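Local coordinates for protein translation elongation factor 1A (Methanosarcina mazei, PDB 3WND) that binds cysteinyl-tRNA(Cys) in its GTP-bound form and probably acts as a translation elongation factor related to SelB and EF-Tu, at residues A[23-37]-A[80-92]. Numbering follows the deposited sequence.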
# COMPACT_ATOMS: atom_id res chain seq x y z
N ASN A 23 -7.65 4.80 4.71
CA ASN A 23 -7.15 3.42 4.55
C ASN A 23 -5.74 3.44 5.07
O ASN A 23 -4.87 4.23 4.61
CB ASN A 23 -7.18 3.05 3.08
CG ASN A 23 -8.58 3.04 2.55
OD1 ASN A 23 -9.50 2.50 3.20
ND2 ASN A 23 -8.80 3.72 1.43
N VAL A 24 -5.52 2.62 6.10
CA VAL A 24 -4.28 2.67 6.92
C VAL A 24 -3.58 1.32 6.86
O VAL A 24 -4.21 0.26 6.98
CB VAL A 24 -4.67 3.07 8.39
CG1 VAL A 24 -3.40 3.13 9.26
CG2 VAL A 24 -5.45 4.40 8.44
N ALA A 25 -2.31 1.32 6.55
CA ALA A 25 -1.47 0.12 6.61
C ALA A 25 -0.76 0.03 7.91
O ALA A 25 -0.14 0.99 8.36
CB ALA A 25 -0.42 0.22 5.52
N ILE A 26 -0.90 -1.10 8.57
CA ILE A 26 -0.15 -1.31 9.86
C ILE A 26 0.95 -2.31 9.52
O ILE A 26 0.68 -3.46 9.09
CB ILE A 26 -1.04 -1.88 11.04
CG1 ILE A 26 -2.36 -1.08 11.26
CG2 ILE A 26 -0.17 -2.02 12.30
CD1 ILE A 26 -2.25 0.38 11.57
N ILE A 27 2.19 -1.84 9.67
CA ILE A 27 3.32 -2.60 9.22
C ILE A 27 4.43 -2.62 10.27
O ILE A 27 4.47 -1.79 11.24
CB ILE A 27 3.88 -2.02 7.87
CG1 ILE A 27 4.48 -0.62 8.09
CG2 ILE A 27 2.79 -2.04 6.73
CD1 ILE A 27 5.37 -0.16 6.89
N GLY A 28 5.38 -3.49 10.05
CA GLY A 28 6.64 -3.49 10.77
C GLY A 28 7.20 -4.86 11.01
O GLY A 28 6.68 -5.87 10.46
N THR A 29 8.30 -4.89 11.74
CA THR A 29 9.09 -6.11 12.00
C THR A 29 8.40 -7.18 12.81
O THR A 29 7.23 -7.01 13.27
CB THR A 29 10.48 -5.70 12.63
OG1 THR A 29 11.40 -6.81 12.53
CG2 THR A 29 10.35 -5.20 14.07
N GLU A 30 9.06 -8.35 12.90
CA GLU A 30 8.53 -9.41 13.80
C GLU A 30 8.36 -8.96 15.22
O GLU A 30 9.18 -8.18 15.72
CB GLU A 30 9.47 -10.62 13.82
CG GLU A 30 9.51 -11.32 12.48
CD GLU A 30 10.79 -11.05 11.66
OE1 GLU A 30 11.33 -9.86 11.58
OE2 GLU A 30 11.25 -12.06 11.03
N LYS A 31 7.34 -9.50 15.90
CA LYS A 31 7.16 -9.23 17.32
C LYS A 31 7.12 -7.69 17.66
O LYS A 31 7.71 -7.23 18.61
CB LYS A 31 8.24 -9.93 18.18
CG LYS A 31 8.19 -11.48 18.21
CD LYS A 31 9.59 -12.10 18.34
CE LYS A 31 10.22 -11.94 19.74
NZ LYS A 31 11.69 -11.83 19.72
N SER A 32 6.44 -6.93 16.79
CA SER A 32 6.29 -5.51 17.01
C SER A 32 4.91 -5.09 17.45
O SER A 32 4.65 -3.91 17.55
CB SER A 32 6.69 -4.75 15.72
OG SER A 32 5.72 -5.11 14.73
N GLY A 33 4.02 -6.06 17.78
CA GLY A 33 2.64 -5.71 18.17
C GLY A 33 1.74 -5.25 17.06
O GLY A 33 0.67 -4.73 17.32
N ARG A 34 2.14 -5.48 15.81
CA ARG A 34 1.35 -5.03 14.60
C ARG A 34 -0.04 -5.64 14.60
O ARG A 34 -1.02 -4.92 14.49
CB ARG A 34 2.01 -5.56 13.36
CG ARG A 34 3.30 -4.94 12.96
CD ARG A 34 3.62 -5.53 11.59
NE ARG A 34 4.38 -6.72 11.83
CZ ARG A 34 4.63 -7.70 10.98
NH1 ARG A 34 4.16 -7.75 9.72
NH2 ARG A 34 5.40 -8.69 11.40
N THR A 35 -0.14 -6.97 14.63
CA THR A 35 -1.46 -7.59 14.57
C THR A 35 -2.32 -7.24 15.76
O THR A 35 -3.49 -6.90 15.57
CB THR A 35 -1.32 -9.13 14.44
OG1 THR A 35 -0.66 -9.41 13.20
CG2 THR A 35 -2.71 -9.78 14.49
N SER A 36 -1.73 -7.12 16.99
CA SER A 36 -2.56 -6.77 18.10
C SER A 36 -3.06 -5.37 17.97
O SER A 36 -4.17 -5.07 18.38
CB SER A 36 -1.71 -6.89 19.38
OG SER A 36 -1.45 -8.26 19.57
N LEU A 37 -2.25 -4.50 17.36
CA LEU A 37 -2.72 -3.09 17.23
C LEU A 37 -3.90 -3.06 16.20
O LEU A 37 -4.95 -2.41 16.47
CB LEU A 37 -1.55 -2.20 16.78
CG LEU A 37 -1.91 -0.70 16.50
CD1 LEU A 37 -2.55 -0.07 17.70
CD2 LEU A 37 -0.69 0.07 15.94
N ALA A 80 -0.32 -3.90 1.08
CA ALA A 80 -0.91 -3.08 2.12
C ALA A 80 -0.60 -1.61 1.87
O ALA A 80 -1.46 -0.77 2.00
CB ALA A 80 -0.29 -3.47 3.45
N LEU A 81 0.65 -1.36 1.48
CA LEU A 81 1.03 0.03 1.22
C LEU A 81 0.31 0.65 0.02
O LEU A 81 -0.08 1.79 0.09
CB LEU A 81 2.54 0.24 1.11
CG LEU A 81 3.28 0.02 2.47
CD1 LEU A 81 4.77 0.09 2.36
CD2 LEU A 81 2.77 1.01 3.61
N ASN A 82 0.25 -0.06 -1.10
CA ASN A 82 -0.34 0.53 -2.29
C ASN A 82 -1.85 0.56 -2.30
O ASN A 82 -2.41 1.09 -3.26
CB ASN A 82 0.21 -0.23 -3.57
CG ASN A 82 1.64 0.33 -4.04
OD1 ASN A 82 2.06 1.43 -3.60
ND2 ASN A 82 2.34 -0.39 -4.98
N ILE A 83 -2.51 0.03 -1.26
CA ILE A 83 -3.97 0.27 -1.08
C ILE A 83 -4.28 1.25 0.01
O ILE A 83 -5.42 1.60 0.20
CB ILE A 83 -4.75 -1.09 -0.87
CG1 ILE A 83 -4.52 -1.66 0.49
CG2 ILE A 83 -4.54 -2.03 -2.05
CD1 ILE A 83 -5.25 -3.04 0.63
N SER A 84 -3.23 1.69 0.71
CA SER A 84 -3.43 2.58 1.83
C SER A 84 -2.93 3.98 1.57
O SER A 84 -2.09 4.22 0.67
CB SER A 84 -2.72 1.98 3.07
OG SER A 84 -3.28 0.72 3.38
N ASP A 85 -3.40 4.94 2.38
CA ASP A 85 -2.87 6.30 2.27
C ASP A 85 -2.05 6.72 3.47
O ASP A 85 -1.37 7.74 3.38
CB ASP A 85 -4.03 7.32 2.06
CG ASP A 85 -4.64 7.18 0.64
OD1 ASP A 85 -3.89 7.11 -0.38
OD2 ASP A 85 -5.83 7.16 0.58
N ILE A 86 -2.16 5.96 4.57
CA ILE A 86 -1.44 6.31 5.81
C ILE A 86 -0.72 5.05 6.24
O ILE A 86 -1.33 3.98 6.18
CB ILE A 86 -2.45 6.64 6.94
CG1 ILE A 86 -3.28 7.90 6.57
CG2 ILE A 86 -1.69 6.90 8.26
CD1 ILE A 86 -4.45 8.21 7.52
N ALA A 87 0.55 5.20 6.68
CA ALA A 87 1.32 4.02 7.16
C ALA A 87 1.56 4.18 8.62
O ALA A 87 1.97 5.25 9.04
CB ALA A 87 2.68 3.86 6.42
N VAL A 88 1.28 3.14 9.38
CA VAL A 88 1.69 3.14 10.81
C VAL A 88 2.77 2.07 10.94
O VAL A 88 2.52 0.87 10.70
CB VAL A 88 0.52 2.74 11.71
CG1 VAL A 88 1.03 2.57 13.17
CG2 VAL A 88 -0.56 3.84 11.60
N LEU A 89 4.01 2.54 11.19
CA LEU A 89 5.20 1.64 11.29
C LEU A 89 5.38 1.31 12.75
O LEU A 89 5.59 2.24 13.57
CB LEU A 89 6.42 2.30 10.67
CG LEU A 89 7.73 1.61 10.95
CD1 LEU A 89 7.71 0.15 10.34
CD2 LEU A 89 8.87 2.46 10.36
N CYS A 90 5.23 0.05 13.06
CA CYS A 90 5.30 -0.38 14.50
C CYS A 90 6.74 -0.78 14.81
O CYS A 90 7.31 -1.60 14.16
CB CYS A 90 4.39 -1.61 14.66
SG CYS A 90 2.67 -1.22 14.45
N ILE A 91 7.32 -0.09 15.80
CA ILE A 91 8.67 -0.42 16.24
C ILE A 91 8.58 -0.73 17.75
O ILE A 91 8.32 0.20 18.54
CB ILE A 91 9.64 0.76 15.96
CG1 ILE A 91 9.55 1.15 14.45
CG2 ILE A 91 11.03 0.37 16.39
CD1 ILE A 91 10.37 2.32 14.02
N PRO A 92 8.97 -1.94 18.14
CA PRO A 92 8.96 -2.30 19.57
C PRO A 92 10.27 -1.82 20.29
O PRO A 92 11.19 -1.36 19.62
CB PRO A 92 8.90 -3.83 19.51
CG PRO A 92 9.79 -4.17 18.27
CD PRO A 92 9.37 -3.10 17.27
O HOH W 1 -7.17 7.34 3.28
O HOH W 2 -6.58 4.42 -0.14
O HOH W 3 9.33 -2.33 12.38
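Arg34 brings its CG to 3.9 Å from Cys90 CB, and in one of its two conformers, so with some doubt, its guanidinium lays one face over Gly28 C, offset toward the rim. In that conformer NE and NH2 make weak bonds to Thr29 O, while NH1 goes to Tyr70 O. Ser32 grips the same Thr29 O from OG at 2.8 Å; with chi1 at 66° that hydroxyl tucks between its own backbone N and carbonyl carbon, and Ser32 CB rests 3.5 Å from Pro92 CD. Put an alanine in place of Ser32 and Thr29 O would probably lose its short hydroxyl bond, leaving the turn from Thr29 to Ser32 freer to shift.

Behind this loop, strands 23-28 and 86-91 run parallel, with Val88 N nearly straight onto Ala25 O (2.8 Å, 177°). Val24 CG1 meets Val88 CG2 at 3.7 Å on the face where Ile86 packs on helix 167-187; Ala25 and Ala87 share the other, where helix 98-109 covers Ala87. Asn23 O takes both Asp85 N and Ile86 N.

Residues 28-35 follow the P-loop pattern, with arginine at the usual lysine position, and Ser32 to Ser36 belong to the GDP site, unoccupied in this model. Across to the end of strand 86-91, apolar contacts to Cys90 and Pro92 and a water between Thr29 N and Cys90 O hold the loop, while Ser32 O also bonds Thr120.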